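Local coordinates for putative peptide ABC-transport system periplasmic peptide-binding protein (Campylobacter jejuni, PDB 4OEV) that binds nickel outside the cytoplasm as the solute-binding component of an ABC-type importer, and belongs to a family whose members often carry peptides, at residues 257-267 with 300-311; 225-234 with 463-471. All blocks are in the same frame, centred on the assembly; numbering follows the deposited sequence.

Contact 1 (257-267 with 300-311)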
loop_
_atom_site.group_PDB
_atom_site.type_symbol
_atom_site.label_atom_id
_atom_site.label_comp_id
_atom_site.label_asym_id
_atom_site.label_seq_id
_atom_site.Cartn_x
_atom_site.Cartn_y
_atom_site.Cartn_z
ATOM N N LYS A 257 1.921 6.994 28.046
ATOM C CA LYS A 257 2.482 8.340 28.255
ATOM C C LYS A 257 3.742 8.557 27.434
ATOM O O LYS A 257 4.001 9.664 26.979
ATOM C CB LYS A 257 2.793 8.577 29.736
ATOM C CG LYS A 257 1.528 8.758 30.611
ATOM C CD LYS A 257 1.895 8.731 32.136
ATOM C CE LYS A 257 0.654 8.828 33.043
ATOM N NZ LYS A 257 0.957 8.626 34.512
ATOM N N VAL A 258 4.552 7.516 27.286
ATOM C CA VAL A 258 5.789 7.630 26.496
ATOM C C VAL A 258 5.459 7.864 25.006
ATOM O O VAL A 258 6.004 8.747 24.354
ATOM C CB VAL A 258 6.634 6.359 26.651
ATOM C CG1 VAL A 258 7.766 6.293 25.571
ATOM C CG2 VAL A 258 7.172 6.255 28.098
ATOM N N ARG A 259 4.511 7.101 24.473
ATOM C CA ARG A 259 4.146 7.251 23.084
ATOM C C ARG A 259 3.495 8.619 22.843
ATOM O O ARG A 259 3.759 9.264 21.823
ATOM C CB ARG A 259 3.194 6.114 22.658
ATOM C CG ARG A 259 3.898 4.824 22.399
ATOM C CD ARG A 259 2.922 3.767 22.009
ATOM N NE ARG A 259 2.221 3.176 23.165
ATOM C CZ ARG A 259 0.905 3.213 23.351
ATOM N NH1 ARG A 259 0.411 2.604 24.425
ATOM N NH2 ARG A 259 0.068 3.839 22.482
ATOM N N GLN A 260 2.686 9.096 23.789
ATOM C CA GLN A 260 2.122 10.427 23.619
ATOM C C GLN A 260 3.235 11.495 23.687
ATOM O O GLN A 260 3.259 12.472 22.943
ATOM C CB GLN A 260 1.084 10.698 24.700
ATOM C CG GLN A 260 -0.091 9.734 24.692
ATOM C CD GLN A 260 -1.029 9.977 25.875
ATOM O OE1 GLN A 260 -0.578 10.143 27.014
ATOM N NE2 GLN A 260 -2.330 9.980 25.613
ATOM N N ALA A 261 4.158 11.297 24.602
ATOM C CA ALA A 261 5.249 12.265 24.753
ATOM C C ALA A 261 6.065 12.368 23.454
ATOM O O ALA A 261 6.402 13.479 23.010
ATOM C CB ALA A 261 6.108 11.890 25.922
ATOM N N LEU A 262 6.386 11.227 22.844
ATOM C CA LEU A 262 7.159 11.239 21.606
ATOM C C LEU A 262 6.400 11.933 20.467
ATOM O O LEU A 262 7.000 12.609 19.622
ATOM C CB LEU A 262 7.535 9.817 21.207
ATOM C CG LEU A 262 8.410 9.162 22.271
ATOM C CD1 LEU A 262 8.614 7.755 21.965
ATOM C CD2 LEU A 262 9.793 9.856 22.340
ATOM N N ASN A 263 5.081 11.809 20.467
ATOM C CA ASN A 263 4.276 12.552 19.498
ATOM C C ASN A 263 4.373 14.070 19.730
ATOM O O ASN A 263 4.589 14.817 18.784
ATOM C CB ASN A 263 2.842 12.100 19.551
ATOM C CG ASN A 263 2.576 10.958 18.577
ATOM O OD1 ASN A 263 2.301 11.197 17.399
ATOM N ND2 ASN A 263 2.709 9.726 19.051
ATOM N N TYR A 264 4.250 14.515 20.983
ATOM C CA TYR A 264 4.332 15.955 21.310
ATOM C C TYR A 264 5.715 16.533 21.034
ATOM O O TYR A 264 5.890 17.773 20.918
ATOM C CB TYR A 264 3.957 16.210 22.785
ATOM C CG TYR A 264 2.462 16.191 23.070
ATOM C CD1 TYR A 264 1.614 17.125 22.497
ATOM C CD2 TYR A 264 1.907 15.247 23.929
ATOM C CE1 TYR A 264 0.246 17.108 22.755
ATOM C CE2 TYR A 264 0.562 15.229 24.201
ATOM C CZ TYR A 264 -0.273 16.164 23.606
ATOM O OH TYR A 264 -1.636 16.132 23.844
ATOM N N ALA A 265 6.703 15.652 20.911
ATOM C CA ALA A 265 8.082 16.072 20.763
ATOM C C ALA A 265 8.448 16.486 19.336
ATOM O O ALA A 265 9.445 17.174 19.126
ATOM C CB ALA A 265 9.001 14.960 21.210
ATOM N N VAL A 266 7.682 16.030 18.358
ATOM C CA VAL A 266 8.079 16.224 16.958
ATOM C C VAL A 266 7.394 17.441 16.315
ATOM O O VAL A 266 6.168 17.538 16.300
ATOM C CB VAL A 266 7.748 14.943 16.107
ATOM C CG1 VAL A 266 8.173 15.176 14.623
ATOM C CG2 VAL A 266 8.465 13.717 16.673
ATOM N N ASP A 267 8.183 18.356 15.764
ATOM C CA ASP A 267 7.640 19.515 15.058
ATOM C C ASP A 267 7.393 19.132 13.605
ATOM O O ASP A 267 8.262 19.319 12.740
ATOM C CB ASP A 267 8.592 20.734 15.165
ATOM C CG ASP A 267 8.015 22.007 14.541
ATOM O OD1 ASP A 267 6.857 21.984 14.070
ATOM O OD2 ASP A 267 8.699 23.054 14.578
ATOM N N TYR A 300 -1.917 15.718 18.309
ATOM C CA TYR A 300 -0.781 16.024 19.149
ATOM C C TYR A 300 -0.055 17.226 18.544
ATOM O O TYR A 300 0.769 17.051 17.639
ATOM C CB TYR A 300 0.168 14.804 19.257
ATOM C CG TYR A 300 -0.492 13.653 19.997
ATOM C CD1 TYR A 300 -0.547 13.649 21.395
ATOM C CD2 TYR A 300 -1.096 12.597 19.306
ATOM C CE1 TYR A 300 -1.160 12.623 22.095
ATOM C CE2 TYR A 300 -1.720 11.539 20.011
ATOM C CZ TYR A 300 -1.750 11.571 21.408
ATOM O OH TYR A 300 -2.352 10.553 22.152
ATOM N N LYS A 301 -0.374 18.439 19.006
ATOM C CA LYS A 301 0.395 19.624 18.579
ATOM C C LYS A 301 1.848 19.502 19.017
ATOM O O LYS A 301 2.147 18.862 20.016
ATOM C CB LYS A 301 -0.162 20.907 19.160
ATOM C CG LYS A 301 -1.451 21.379 18.566
ATOM C CD LYS A 301 -1.684 22.865 18.928
ATOM C CE LYS A 301 -1.421 23.160 20.417
ATOM N NZ LYS A 301 -1.741 24.583 20.785
ATOM N N TYR A 302 2.754 20.156 18.309
ATOM C CA TYR A 302 4.147 20.184 18.726
ATOM C C TYR A 302 4.253 20.920 20.064
ATOM O O TYR A 302 3.992 22.109 20.125
ATOM C CB TYR A 302 5.004 20.864 17.656
ATOM C CG TYR A 302 6.416 21.175 18.096
ATOM C CD1 TYR A 302 7.268 20.172 18.504
ATOM C CD2 TYR A 302 6.898 22.471 18.073
ATOM C CE1 TYR A 302 8.567 20.449 18.897
ATOM C CE2 TYR A 302 8.199 22.759 18.446
ATOM C CZ TYR A 302 9.029 21.738 18.854
ATOM O OH TYR A 302 10.320 22.021 19.245
ATOM N N ASP A 303 4.631 20.218 21.133
ATOM C CA ASP A 303 4.685 20.807 22.491
ATOM C C ASP A 303 5.712 20.042 23.348
ATOM O O ASP A 303 5.370 19.080 24.066
ATOM C CB ASP A 303 3.297 20.749 23.138
ATOM C CG ASP A 303 3.162 21.604 24.372
ATOM O OD1 ASP A 303 4.172 22.018 24.999
ATOM O OD2 ASP A 303 1.991 21.842 24.728
ATOM N N PRO A 304 6.981 20.444 23.237
ATOM C CA PRO A 304 8.116 19.847 23.932
ATOM C C PRO A 304 7.929 19.854 25.448
ATOM O O PRO A 304 8.365 18.906 26.135
ATOM C CB PRO A 304 9.285 20.765 23.538
ATOM C CG PRO A 304 8.867 21.367 22.243
ATOM C CD PRO A 304 7.394 21.550 22.352
ATOM N N LYS A 305 7.285 20.904 25.960
ATOM C CA LYS A 305 7.092 21.017 27.409
ATOM C C LYS A 305 6.143 19.953 27.880
ATOM O O LYS A 305 6.360 19.353 28.931
ATOM C CB LYS A 305 6.572 22.383 27.835
ATOM C CG LYS A 305 6.634 22.544 29.354
ATOM C CD LYS A 305 6.112 23.892 29.845
ATOM C CE LYS A 305 6.283 24.022 31.368
ATOM N NZ LYS A 305 5.743 22.817 32.091
ATOM N N LYS A 306 5.085 19.730 27.109
ATOM C CA LYS A 306 4.111 18.703 27.446
ATOM C C LYS A 306 4.738 17.324 27.379
ATOM O O LYS A 306 4.411 16.449 28.200
ATOM C CB LYS A 306 2.894 18.766 26.524
ATOM C CG LYS A 306 1.767 17.877 27.009
ATOM C CD LYS A 306 0.438 18.278 26.391
ATOM C CE LYS A 306 -0.717 17.424 26.933
ATOM N NZ LYS A 306 -2.055 17.945 26.495
ATOM N N ALA A 307 5.605 17.119 26.381
ATOM C CA ALA A 307 6.308 15.839 26.249
ATOM C C ALA A 307 7.052 15.567 27.554
ATOM O O ALA A 307 6.874 14.513 28.149
ATOM C CB ALA A 307 7.271 15.839 25.076
ATOM N N GLU A 308 7.849 16.539 28.019
ATOM C CA GLU A 308 8.603 16.359 29.243
ATOM C C GLU A 308 7.694 16.147 30.452
ATOM O O GLU A 308 7.945 15.255 31.234
ATOM C CB GLU A 308 9.566 17.565 29.470
ATOM C CG GLU A 308 10.736 17.480 28.512
ATOM C CD GLU A 308 11.762 18.586 28.691
ATOM O OE1 GLU A 308 11.537 19.478 29.530
ATOM O OE2 GLU A 308 12.780 18.558 27.972
ATOM N N ASP A 309 6.617 16.916 30.573
ATOM C CA ASP A 309 5.671 16.735 31.667
ATOM C C ASP A 309 5.103 15.298 31.675
ATOM O O ASP A 309 4.904 14.696 32.744
ATOM C CB ASP A 309 4.524 17.750 31.556
ATOM C CG ASP A 309 4.964 19.165 31.852
ATOM O OD1 ASP A 309 6.134 19.360 32.249
ATOM O OD2 ASP A 309 4.141 20.090 31.660
ATOM N N LEU A 310 4.875 14.746 30.485
ATOM C CA LEU A 310 4.346 13.404 30.370
ATOM C C LEU A 310 5.362 12.372 30.815
ATOM O O LEU A 310 4.997 11.374 31.460
ATOM C CB LEU A 310 3.920 13.086 28.927
ATOM C CG LEU A 310 2.529 13.570 28.500
ATOM C CD1 LEU A 310 2.401 13.514 26.974
ATOM C CD2 LEU A 310 1.476 12.705 29.147
ATOM N N LEU A 311 6.619 12.558 30.427
ATOM C CA LEU A 311 7.644 11.586 30.829
ATOM C C LEU A 311 7.877 11.663 32.380
ATOM O O LEU A 311 8.077 10.635 33.030
ATOM C CB LEU A 311 8.961 11.811 30.072
ATOM C CG LEU A 311 8.918 11.508 28.564
ATOM C CD1 LEU A 311 10.289 11.719 27.963
ATOM C CD2 LEU A 311 8.474 10.049 28.300
HETATM O O HOH W 1 3.511 16.854 16.690
#
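The ring of Y264 is covered on both faces by residues of 300-311. On one face stands the edge of the Y300 ring, a T-shaped stack with planes at 81°. Y300 CD1 comes 3.4 Å from Y264 CZ there. Over the other face runs the aliphatic chain of K306, with K306 CD 3.8 Å from the ring centroid. K306 leaves its backbone with CG anti to N (chi1 -170°) and stays extended, which carries NZ past the rim to a weak hydrogen bond with Y264 OH. At the ring's edge lie K301 O and L310 CD1. Y300 in turn takes N263 CB over a face, while its hydroxyl bonds to Y449 O. Farther along, D267 CB sits 3.5 Å above the plane of the Y302 ring, almost exactly over its centre, and P304 CD lies on the opposite face.

Beside the rings A261 and A307 have their CA atoms 4.0 Å apart, and L310 fits as a knob among K257, Q260, A261 and Y264. D303 N donates to Y264 O (2.8 Å), tying one helix's C-terminal part to the other's N-cap residue, whose carboxylate caps K306 N. V258 and L311 both rest on L331 of strand 329-338, while L262 and N263 face strands 241-246 and 454-467. The axes of 257-265 and 304-311 approach to 7.6 Å with a signed crossing angle of -163°, an antiparallel helix pair close-packed where A261 meets A307.

Contact 2 (225-234 with 463-471)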
loop_
_atom_site.group_PDB
_atom_site.type_symbol
_atom_site.label_atom_id
_atom_site.label_comp_id
_atom_site.label_asym_id
_atom_site.label_seq_id
_atom_site.Cartn_x
_atom_site.Cartn_y
_atom_site.Cartn_z
ATOM N N PHE A 225 16.673 17.020 -12.428
ATOM C CA PHE A 225 15.746 16.868 -13.582
ATOM C C PHE A 225 14.960 18.150 -13.931
ATOM O O PHE A 225 14.492 18.305 -15.071
ATOM C CB PHE A 225 14.744 15.721 -13.326
ATOM C CG PHE A 225 15.395 14.385 -13.309
ATOM C CD1 PHE A 225 15.822 13.796 -14.483
ATOM C CD2 PHE A 225 15.671 13.752 -12.091
ATOM C CE1 PHE A 225 16.482 12.579 -14.466
ATOM C CE2 PHE A 225 16.326 12.527 -12.068
ATOM C CZ PHE A 225 16.743 11.945 -13.236
ATOM N N LYS A 226 14.808 19.066 -12.968
ATOM C CA LYS A 226 13.975 20.261 -13.182
ATOM C C LYS A 226 14.475 21.145 -14.314
ATOM O O LYS A 226 13.683 21.871 -14.907
ATOM C CB LYS A 226 13.897 21.108 -11.918
ATOM C CG LYS A 226 12.972 20.562 -10.814
ATOM C CD LYS A 226 13.336 21.231 -9.462
ATOM C CE LYS A 226 12.189 22.025 -8.840
ATOM N NZ LYS A 226 11.778 21.406 -7.513
ATOM N N ASN A 227 15.772 21.097 -14.627
ATOM C CA ASN A 227 16.276 21.948 -15.708
ATOM C C ASN A 227 16.746 21.154 -16.940
ATOM O O ASN A 227 17.481 21.671 -17.788
ATOM C CB ASN A 227 17.419 22.846 -15.203
ATOM C CG ASN A 227 17.358 24.204 -15.819
ATOM O OD1 ASN A 227 16.295 24.831 -15.818
ATOM N ND2 ASN A 227 18.463 24.647 -16.435
ATOM N N ASP A 228 16.332 19.892 -17.014
ATOM C CA ASP A 228 16.697 19.001 -18.103
ATOM C C ASP A 228 15.501 18.809 -19.024
ATOM O O ASP A 228 14.528 18.114 -18.688
ATOM C CB ASP A 228 17.173 17.639 -17.557
ATOM C CG ASP A 228 17.853 16.760 -18.627
ATOM O OD1 ASP A 228 18.654 15.893 -18.233
ATOM O OD2 ASP A 228 17.589 16.906 -19.847
ATOM N N GLU A 229 15.587 19.402 -20.207
ATOM C CA GLU A 229 14.467 19.366 -21.170
ATOM C C GLU A 229 14.196 17.960 -21.694
ATOM O O GLU A 229 13.196 17.728 -22.430
ATOM C CB GLU A 229 14.731 20.336 -22.359
ATOM C CG GLU A 229 16.199 20.469 -22.806
ATOM C CD GLU A 229 17.155 21.105 -21.721
ATOM O OE1 GLU A 229 16.705 21.819 -20.786
ATOM O OE2 GLU A 229 18.374 20.852 -21.786
ATOM N N ASN A 230 15.104 17.028 -21.415
ATOM C CA ASN A 230 14.904 15.674 -21.918
ATOM C C ASN A 230 13.862 14.936 -21.118
ATOM O O ASN A 230 13.385 13.884 -21.558
ATOM C CB ASN A 230 16.221 14.891 -21.947
ATOM C CG ASN A 230 17.189 15.410 -23.025
ATOM O OD1 ASN A 230 16.809 15.587 -24.196
ATOM N ND2 ASN A 230 18.437 15.668 -22.633
ATOM N N PHE A 231 13.466 15.510 -19.978
ATOM C CA PHE A 231 12.537 14.865 -19.069
ATOM C C PHE A 231 11.363 15.745 -18.683
ATOM O O PHE A 231 11.476 16.966 -18.644
ATOM C CB PHE A 231 13.263 14.418 -17.788
ATOM C CG PHE A 231 14.398 13.488 -18.057
ATOM C CD1 PHE A 231 14.167 12.132 -18.198
ATOM C CD2 PHE A 231 15.695 13.977 -18.211
ATOM C CE1 PHE A 231 15.208 11.259 -18.453
ATOM C CE2 PHE A 231 16.742 13.109 -18.486
ATOM C CZ PHE A 231 16.491 11.741 -18.603
ATOM N N GLY A 232 10.236 15.090 -18.403
ATOM C CA GLY A 232 9.095 15.737 -17.785
ATOM C C GLY A 232 8.958 15.289 -16.328
ATOM O O GLY A 232 9.558 14.301 -15.929
ATOM N N ILE A 233 8.214 16.039 -15.522
ATOM C CA ILE A 233 7.959 15.656 -14.127
ATOM C C ILE A 233 6.478 15.829 -13.837
ATOM O O ILE A 233 5.972 16.945 -13.840
ATOM C CB ILE A 233 8.767 16.503 -13.128
ATOM C CG1 ILE A 233 10.257 16.454 -13.470
ATOM C CG2 ILE A 233 8.511 16.002 -11.710
ATOM C CD1 ILE A 233 11.105 17.507 -12.736
ATOM N N LEU A 234 5.782 14.724 -13.612
ATOM C CA LEU A 234 4.371 14.742 -13.284
ATOM C C LEU A 234 4.202 14.628 -11.782
ATOM O O LEU A 234 4.643 13.626 -11.213
ATOM C CB LEU A 234 3.642 13.580 -13.929
ATOM C CG LEU A 234 3.004 13.856 -15.272
ATOM C CD1 LEU A 234 2.528 12.520 -15.753
ATOM C CD2 LEU A 234 1.869 14.858 -15.143
ATOM N N ALA A 463 6.694 12.192 -7.461
ATOM C CA ALA A 463 7.181 12.798 -8.683
ATOM C C ALA A 463 7.487 11.701 -9.692
ATOM O O ALA A 463 8.450 10.947 -9.526
ATOM C CB ALA A 463 8.453 13.682 -8.396
ATOM N N LEU A 464 6.648 11.596 -10.725
ATOM C CA LEU A 464 6.934 10.690 -11.823
ATOM C C LEU A 464 7.852 11.372 -12.806
ATOM O O LEU A 464 7.460 12.332 -13.503
ATOM C CB LEU A 464 5.638 10.218 -12.526
ATOM C CG LEU A 464 5.840 9.379 -13.796
ATOM C CD1 LEU A 464 6.830 8.238 -13.593
ATOM C CD2 LEU A 464 4.462 8.840 -14.261
ATOM N N VAL A 465 9.076 10.882 -12.896
ATOM C CA VAL A 465 9.994 11.531 -13.825
ATOM C C VAL A 465 10.126 10.714 -15.096
ATOM O O VAL A 465 10.428 9.523 -15.049
ATOM C CB VAL A 465 11.382 11.743 -13.252
ATOM C CG1 VAL A 465 12.235 12.439 -14.286
ATOM C CG2 VAL A 465 11.311 12.559 -11.961
ATOM N N TYR A 466 9.917 11.336 -16.233
ATOM C CA TYR A 466 9.837 10.511 -17.441
ATOM C C TYR A 466 10.552 11.112 -18.655
ATOM O O TYR A 466 10.483 12.318 -18.945
ATOM C CB TYR A 466 8.343 10.214 -17.779
ATOM C CG TYR A 466 7.545 11.482 -18.061
ATOM C CD1 TYR A 466 6.943 12.197 -17.016
ATOM C CD2 TYR A 466 7.441 11.986 -19.344
ATOM C CE1 TYR A 466 6.266 13.382 -17.269
ATOM C CE2 TYR A 466 6.748 13.166 -19.606
ATOM C CZ TYR A 466 6.158 13.842 -18.551
ATOM O OH TYR A 466 5.486 15.009 -18.800
ATOM N N ASN A 467 11.231 10.241 -19.384
ATOM C CA ASN A 467 11.715 10.571 -20.726
ATOM C C ASN A 467 10.650 11.327 -21.529
ATOM O O ASN A 467 9.515 10.865 -21.668
ATOM C CB ASN A 467 12.127 9.292 -21.436
ATOM C CG ASN A 467 12.638 9.550 -22.804
ATOM O OD1 ASN A 467 12.040 9.144 -23.790
ATOM N ND2 ASN A 467 13.767 10.247 -22.875
ATOM N N LYS A 468 11.020 12.504 -22.033
ATOM C CA LYS A 468 10.072 13.423 -22.635
ATOM C C LYS A 468 9.398 12.836 -23.867
ATOM O O LYS A 468 8.421 13.392 -24.365
ATOM C CB LYS A 468 10.778 14.742 -23.022
ATOM C CG LYS A 468 9.852 15.966 -23.092
ATOM C CD LYS A 468 9.095 16.125 -21.769
ATOM C CE LYS A 468 8.437 17.496 -21.640
ATOM N NZ LYS A 468 7.792 17.643 -20.290
ATOM N N ASP A 469 9.978 11.769 -24.403
ATOM C CA ASP A 469 9.396 11.092 -25.558
ATOM C C ASP A 469 8.120 10.366 -25.155
ATOM O O ASP A 469 7.380 9.963 -26.019
ATOM C CB ASP A 469 10.388 10.099 -26.177
ATOM C CG ASP A 469 11.557 10.784 -26.869
ATOM O OD1 ASP A 469 11.371 11.898 -27.429
ATOM O OD2 ASP A 469 12.673 10.215 -26.808
ATOM N N LEU A 470 7.891 10.174 -23.850
ATOM C CA LEU A 470 6.729 9.394 -23.389
ATOM C C LEU A 470 5.383 10.121 -23.483
ATOM O O LEU A 470 5.150 11.134 -22.814
ATOM C CB LEU A 470 6.938 8.942 -21.960
ATOM C CG LEU A 470 7.164 7.444 -21.800
ATOM C CD1 LEU A 470 8.440 7.073 -22.513
ATOM C CD2 LEU A 470 7.229 7.065 -20.323
ATOM N N LYS A 471 4.475 9.556 -24.268
ATOM C CA LYS A 471 3.131 10.119 -24.425
ATOM C C LYS A 471 2.083 9.204 -23.791
ATOM O O LYS A 471 2.302 8.004 -23.693
ATOM C CB LYS A 471 2.795 10.340 -25.903
ATOM C CG LYS A 471 3.235 11.697 -26.509
ATOM C CD LYS A 471 4.702 12.015 -26.291
ATOM C CE LYS A 471 5.108 13.396 -26.888
ATOM N NZ LYS A 471 4.671 14.571 -26.061
HETATM O O HOH W 2 4.794 16.852 -16.534
#
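An antiparallel strand pair, 231-234 against 463-467, joins distant parts of the chain in the six-stranded antiparallel sheet built on the long strand 454-467. G232 and Y466 form a hydrogen-bonded pair, G232 N to Y466 O at 2.8 Å and Y466 N to G232 O at 3.0 Å; L234 and L464 repeat the pattern, with the non-hydrogen-bonded pair I233 and V465 between them. Past the last bridge K468 N still reaches N230 O at 2.8 Å, tying together the type I turns that start at D228 and N467.

With CG lodged between its backbone N and carbonyl carbon (chi1 61°), Y466 turns its ring over the backbone of G232. G232 CA stands over a face of that ring, 3.8 Å from its centroid, while L234 CG approaches Y466 CE1 at 3.9 Å. The hydroxyl extends to a water that also meets I233 O weakly. K468, bent at chi2, brings NZ to 3.4 Å from G232 CA.

On the other side of the sheet V465 CG1 packs over a face of F225, whose CE1 lies above the F231 ring. Helix 200-208 adjoins this side, L207 touching both F225 and V465, and strand 463-467 is also bonded through its backbone to A215 and I217.

Both contacts are partly buried, with 9 of 18 touching residues buried in contact 1 and 5 of 13 in contact 2, and both lie away from the nickel and oxalate site. Their centres are 42 Å apart and their nearest atoms about 21 Å; along the chain, contact 1 is nested within the loop that contact 2 closes. Strand 454-467 is common to their surroundings: contact 2 contains its C-terminal end, paired with 231-234, whereas N263 and V266 of contact 1 pack on I455 near its start. The chemistry follows the elements joined. Helix packing in contact 1 rests largely on aromatic rings, alanines and the leucine knob L310, with one strong direct hydrogen bond; contact 2 rests chiefly on five backbone bonds.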